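Local coordinates for inulin fructotransferase (Bacillus sp. snu-7, PDB 2INU) that breaks down inulin as a fructotransferase of lyase type, releasing difructose anhydride III from the fructan chain, at the interface of chains A and B. Residues are numbered along the deposited sequence; one frame, centred on the assembly and turned at random. Chains: chain A/B, Inulin fructotransferase.

Contact 1: the interface of chains A and B. Residues chain A 387, 389, 405, 407; chain B 365, 390, 407-410.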
loop_
_atom_site.group_PDB
_atom_site.type_symbol
_atom_site.label_atom_id
_atom_site.label_comp_id
_atom_site.label_asym_id
_atom_site.label_seq_id
_atom_site.Cartn_x
_atom_site.Cartn_y
_atom_site.Cartn_z
ATOM N N LYS A 387 0.337 -22.009 -22.872
ATOM C CA LYS A 387 -0.556 -21.142 -23.647
ATOM C C LYS A 387 0.070 -19.759 -23.803
ATOM O O LYS A 387 0.350 -19.084 -22.804
ATOM C CB LYS A 387 -1.904 -20.958 -22.942
ATOM C CG LYS A 387 -2.658 -22.232 -22.635
ATOM C CD LYS A 387 -3.355 -22.784 -23.856
ATOM C CE LYS A 387 -4.295 -23.911 -23.451
ATOM N NZ LYS A 387 -3.570 -25.013 -22.773
ATOM N N LEU A 389 -0.652 -16.125 -25.478
ATOM C CA LEU A 389 -1.611 -15.237 -26.126
ATOM C C LEU A 389 -1.140 -13.796 -26.131
ATOM O O LEU A 389 -0.741 -13.253 -25.089
ATOM C CB LEU A 389 -2.945 -15.232 -25.386
ATOM C CG LEU A 389 -3.493 -16.453 -24.661
ATOM C CD1 LEU A 389 -4.756 -16.049 -23.912
ATOM C CD2 LEU A 389 -3.792 -17.541 -25.652
ATOM N N ALA A 405 -0.105 -23.948 -27.449
ATOM C CA ALA A 405 -1.133 -23.240 -28.194
ATOM C C ALA A 405 -0.692 -21.782 -28.186
ATOM O O ALA A 405 -0.524 -21.182 -27.109
ATOM C CB ALA A 405 -2.477 -23.401 -27.516
ATOM N N ARG A 407 -1.207 -17.758 -29.903
ATOM C CA ARG A 407 -2.045 -16.810 -30.639
ATOM C C ARG A 407 -1.258 -15.531 -30.845
ATOM O O ARG A 407 -0.966 -14.813 -29.892
ATOM C CB ARG A 407 -3.339 -16.487 -29.902
ATOM C CG ARG A 407 -4.222 -15.517 -30.708
ATOM C CD ARG A 407 -5.574 -15.291 -30.063
ATOM N NE ARG A 407 -5.471 -14.526 -28.822
ATOM C CZ ARG A 407 -6.335 -14.634 -27.819
ATOM N NH1 ARG A 407 -7.360 -15.476 -27.913
ATOM N NH2 ARG A 407 -6.187 -13.899 -26.728
ATOM N N LEU B 365 -9.421 -13.244 -19.741
ATOM C CA LEU B 365 -8.165 -13.746 -19.194
ATOM C C LEU B 365 -8.224 -14.118 -17.714
ATOM O O LEU B 365 -7.653 -13.433 -16.855
ATOM C CB LEU B 365 -7.038 -12.734 -19.431
ATOM C CG LEU B 365 -5.629 -13.307 -19.254
ATOM C CD1 LEU B 365 -5.436 -14.500 -20.177
ATOM C CD2 LEU B 365 -4.600 -12.230 -19.556
ATOM N N ASP B 390 -10.941 -15.798 -23.508
ATOM C CA ASP B 390 -9.804 -16.482 -22.907
ATOM C C ASP B 390 -9.977 -16.837 -21.432
ATOM O O ASP B 390 -9.087 -16.585 -20.619
ATOM C CB ASP B 390 -8.568 -15.606 -23.113
ATOM C CG ASP B 390 -8.484 -15.071 -24.531
ATOM O OD1 ASP B 390 -8.680 -15.878 -25.466
ATOM O OD2 ASP B 390 -8.222 -13.865 -24.718
ATOM N N ARG B 407 -15.082 -16.413 -26.699
ATOM C CA ARG B 407 -13.859 -16.667 -27.462
ATOM C C ARG B 407 -13.037 -17.685 -26.696
ATOM O O ARG B 407 -12.555 -17.404 -25.600
ATOM C CB ARG B 407 -13.028 -15.402 -27.666
ATOM C CG ARG B 407 -11.759 -15.685 -28.485
ATOM C CD ARG B 407 -11.007 -14.416 -28.843
ATOM N NE ARG B 407 -10.348 -13.828 -27.680
ATOM C CZ ARG B 407 -10.071 -12.532 -27.575
ATOM N NH1 ARG B 407 -10.401 -11.700 -28.559
ATOM N NH2 ARG B 407 -9.459 -12.067 -26.499
ATOM N N PRO B 408 -12.912 -18.898 -27.244
ATOM C CA PRO B 408 -12.148 -19.969 -26.606
ATOM C C PRO B 408 -10.710 -19.638 -26.227
ATOM O O PRO B 408 -10.029 -18.886 -26.922
ATOM C CB PRO B 408 -12.172 -21.069 -27.650
ATOM C CG PRO B 408 -13.503 -20.943 -28.236
ATOM C CD PRO B 408 -13.739 -19.434 -28.346
ATOM N N THR B 409 -10.256 -20.190 -25.108
ATOM C CA THR B 409 -8.861 -20.015 -24.753
ATOM C C THR B 409 -8.443 -21.060 -25.788
ATOM O O THR B 409 -8.958 -22.177 -25.770
ATOM C CB THR B 409 -8.532 -20.557 -23.350
ATOM O OG1 THR B 409 -9.228 -19.795 -22.358
ATOM C CG2 THR B 409 -7.038 -20.455 -23.086
ATOM N N PRO B 410 -7.583 -20.703 -26.745
ATOM C CA PRO B 410 -7.176 -21.691 -27.746
ATOM C C PRO B 410 -6.954 -23.115 -27.233
ATOM O O PRO B 410 -6.028 -23.329 -26.424
ATOM C CB PRO B 410 -5.936 -21.062 -28.348
ATOM C CG PRO B 410 -6.373 -19.617 -28.424
ATOM C CD PRO B 410 -7.024 -19.377 -27.066
ATOM O OXT PRO B 410 -7.731 -24.010 -27.642
#
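In A:Arg407 the side chain leaves the strand with CG anti to the backbone N (chi1 -179°), runs straight through chi2, and bends at chi3 (70°), so that the guanidinium presents its end to the neighbouring subunit. B:Asp390 comes to meet it tip to tip from a loop, its CG lying beside the backbone N and anti to the carbonyl carbon. The grip is end-on: NH1 of A:Arg407 donates to OD1 of B:Asp390 at 2.8 Å, the charged pair of a salt bridge. NH2 of A:Arg407 donates to the other carboxylate oxygen, OD2 of B:Asp390, at 2.9 Å. Both oxygens lie close to the guanidinium plane, yet the carboxylate is twisted 46° against it, so the nitrogens reach its oxygens from above its plane. B:Arg407, with the same bend, holds the carboxylate from within its own chain, its NH2 bonding to OD2 of B:Asp390 at 2.8 Å. OD2 thus accepts from two arginines, whose side chains cross at about a right angle. The carboxylate probably screens the two like charges and is itself likely to stay ionised. An alanine at B:Asp390 would remove both accepting oxygens and would probably leave the two guanidiniums close together without the negative charge between them. Apolar contacts flank the bridge. A:Leu389 runs antiparallel alongside the aspartate, its CD1 lying 3.9 Å from CG of B:Asp390. The CD2 branch of A:Leu389 lies aslant to B:Pro410, 4.0 Å from its CD. The doubly bent A:Lys387 brings CE within 3.5 Å of the terminal carboxylate O of B:Pro410. The patch joins strands 387-389 and 405-407 of chain A to a loop, the end of strand 405-407 and the C-terminal tail of chain B, at the C-terminal end of the parallel beta-helix.

Contact 2: the interface of chains A and B. Residues chain A 52, 129-133; chain B 102-105.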
loop_
_atom_site.group_PDB
_atom_site.type_symbol
_atom_site.label_atom_id
_atom_site.label_comp_id
_atom_site.label_asym_id
_atom_site.label_seq_id
_atom_site.Cartn_x
_atom_site.Cartn_y
_atom_site.Cartn_z
ATOM N N PRO A 52 2.192 -15.919 32.217
ATOM C CA PRO A 52 1.836 -16.128 30.812
ATOM C C PRO A 52 0.539 -15.397 30.463
ATOM O O PRO A 52 0.257 -15.126 29.308
ATOM C CB PRO A 52 1.680 -17.639 30.742
ATOM C CG PRO A 52 2.817 -18.094 31.577
ATOM C CD PRO A 52 2.799 -17.141 32.777
ATOM N N ARG A 129 12.599 -18.036 20.209
ATOM C CA ARG A 129 12.175 -18.541 21.492
ATOM C C ARG A 129 11.792 -19.990 21.394
ATOM O O ARG A 129 11.233 -20.446 20.382
ATOM C CB ARG A 129 10.997 -17.756 22.048
ATOM C CG ARG A 129 10.697 -18.119 23.492
ATOM C CD ARG A 129 9.568 -17.299 24.071
ATOM N NE ARG A 129 8.280 -17.645 23.479
ATOM C CZ ARG A 129 7.143 -17.015 23.755
ATOM N NH1 ARG A 129 7.137 -16.005 24.615
ATOM N NH2 ARG A 129 6.013 -17.393 23.175
ATOM N N ALA A 130 12.135 -20.716 22.445
ATOM C CA ALA A 130 11.830 -22.120 22.504
ATOM C C ALA A 130 10.520 -22.232 23.237
ATOM O O ALA A 130 9.984 -21.252 23.761
ATOM C CB ALA A 130 12.905 -22.853 23.263
ATOM N N GLY A 131 10.017 -23.451 23.267
ATOM C CA GLY A 131 8.782 -23.724 23.952
ATOM C C GLY A 131 7.585 -23.286 23.131
ATOM O O GLY A 131 7.679 -22.817 21.988
ATOM N N ASP A 132 6.425 -23.468 23.722
ATOM C CA ASP A 132 5.234 -23.091 23.039
ATOM C C ASP A 132 4.704 -21.817 23.654
ATOM O O ASP A 132 4.973 -21.536 24.813
ATOM C CB ASP A 132 4.251 -24.250 23.068
ATOM C CG ASP A 132 4.712 -25.367 22.177
ATOM O OD1 ASP A 132 5.346 -25.037 21.156
ATOM O OD2 ASP A 132 4.442 -26.543 22.464
ATOM N N PRO A 133 4.054 -21.009 22.844
ATOM C CA PRO A 133 3.338 -20.140 21.909
ATOM C C PRO A 133 4.390 -19.634 20.964
ATOM O O PRO A 133 5.520 -19.346 21.377
ATOM C CB PRO A 133 2.853 -19.045 22.809
ATOM C CG PRO A 133 2.294 -19.861 23.907
ATOM C CD PRO A 133 3.207 -21.053 24.059
ATOM N N GLY B 102 2.157 -25.226 29.877
ATOM C CA GLY B 102 3.493 -24.720 29.631
ATOM C C GLY B 102 3.561 -23.614 28.597
ATOM O O GLY B 102 4.648 -23.240 28.162
ATOM N N TRP B 103 2.406 -23.101 28.183
ATOM C CA TRP B 103 2.361 -22.016 27.202
ATOM C C TRP B 103 2.853 -20.716 27.860
ATOM O O TRP B 103 2.427 -20.356 28.956
ATOM C CB TRP B 103 0.928 -21.852 26.659
ATOM C CG TRP B 103 0.606 -22.689 25.422
ATOM C CD1 TRP B 103 0.968 -23.987 25.183
ATOM C CD2 TRP B 103 -0.164 -22.275 24.279
ATOM N NE1 TRP B 103 0.471 -24.404 23.966
ATOM C CE2 TRP B 103 -0.226 -23.374 23.391
ATOM C CE3 TRP B 103 -0.810 -21.080 23.921
ATOM C CZ2 TRP B 103 -0.907 -23.316 22.167
ATOM C CZ3 TRP B 103 -1.488 -21.023 22.704
ATOM C CH2 TRP B 103 -1.530 -22.137 21.843
ATOM N N GLN B 104 3.765 -20.024 27.181
ATOM C CA GLN B 104 4.358 -18.785 27.685
ATOM C C GLN B 104 3.490 -17.540 27.496
ATOM O O GLN B 104 3.776 -16.477 28.049
ATOM C CB GLN B 104 5.743 -18.595 27.044
ATOM C CG GLN B 104 6.668 -19.789 27.317
ATOM C CD GLN B 104 7.938 -19.791 26.493
ATOM O OE1 GLN B 104 8.872 -19.032 26.764
ATOM N NE2 GLN B 104 7.979 -20.648 25.473
ATOM N N ASN B 105 2.424 -17.690 26.720
ATOM C CA ASN B 105 1.484 -16.605 26.458
ATOM C C ASN B 105 0.093 -17.213 26.308
ATOM O O ASN B 105 -0.068 -18.241 25.639
ATOM C CB ASN B 105 1.858 -15.873 25.160
ATOM C CG ASN B 105 3.173 -15.129 25.263
ATOM O OD1 ASN B 105 3.233 -14.019 25.794
ATOM N ND2 ASN B 105 4.236 -15.742 24.760
HETATM O O HOH W 1 6.466 -24.119 26.337
HETATM O O HOH W 2 1.310 -26.777 22.599
#
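Loops near the N-terminal end of the beta-helix meet here: chain A supplies loop 129-133, which contains a cis peptide bond before A:Pro133, with A:Pro52 beside it, and chain B the segment 102-105. B:Gln104 carries most of the polar contact. Extended beyond CG, it sends its amide NE2 to the carbonyl O of A:Ala130 at 2.7 Å, aligned with a lone pair within the carbonyl plane. The carbonyl O of A:Asp132 is held twice: the backbone N of B:Gln104 donates along a lone pair at 3.1 Å, and NE2 of the same residue reaches it from above the carbonyl plane. CB of B:Gln104 lies over one face of the guanidinium of A:Arg129, toward its rim. That group is steadied by its own chain, NH2 of A:Arg129 donating to the carbonyl O of A:Pro133 at 2.7 Å. At its edge, ND2 of B:Asn105 sits 2.9 Å from NH2 of A:Arg129 and equally near NH1; since these groups can only donate, the amide is probably modelled flipped, and its oxygen would suit both. The A:Pro133 ring lies aslant on B:Trp103, CD over the face of the five-membered ring, 3.7 Å from its centroid. At the indole edge, NE1 of B:Trp103 meets a water 2.9 Å away that also bonds OD2 of A:Asp132. A second water joins the N of A:Asp132 to the carbonyl O of B:Gly102. The chain A loop precedes strand 135-136, while the chain B segment follows helix 92-96 and leads towards strand 111-115.

About 53 Å separates contact 1 from contact 2, measured between the centres of their C-alpha atoms, and they share no residue or secondary-structure element. Contact 1 lies near the C-terminal end of the beta-helix and contact 2 near the N-terminal end, so the two elongated subunits are tied at both ends while running alongside each other. Their chemistry differs: charge dominates the first, backbone recognition and ring contact the second. With three copies in the deposited assembly and no exact two-fold in the interface, each chain probably offers different faces to its two neighbours, consistent with a closed trimer.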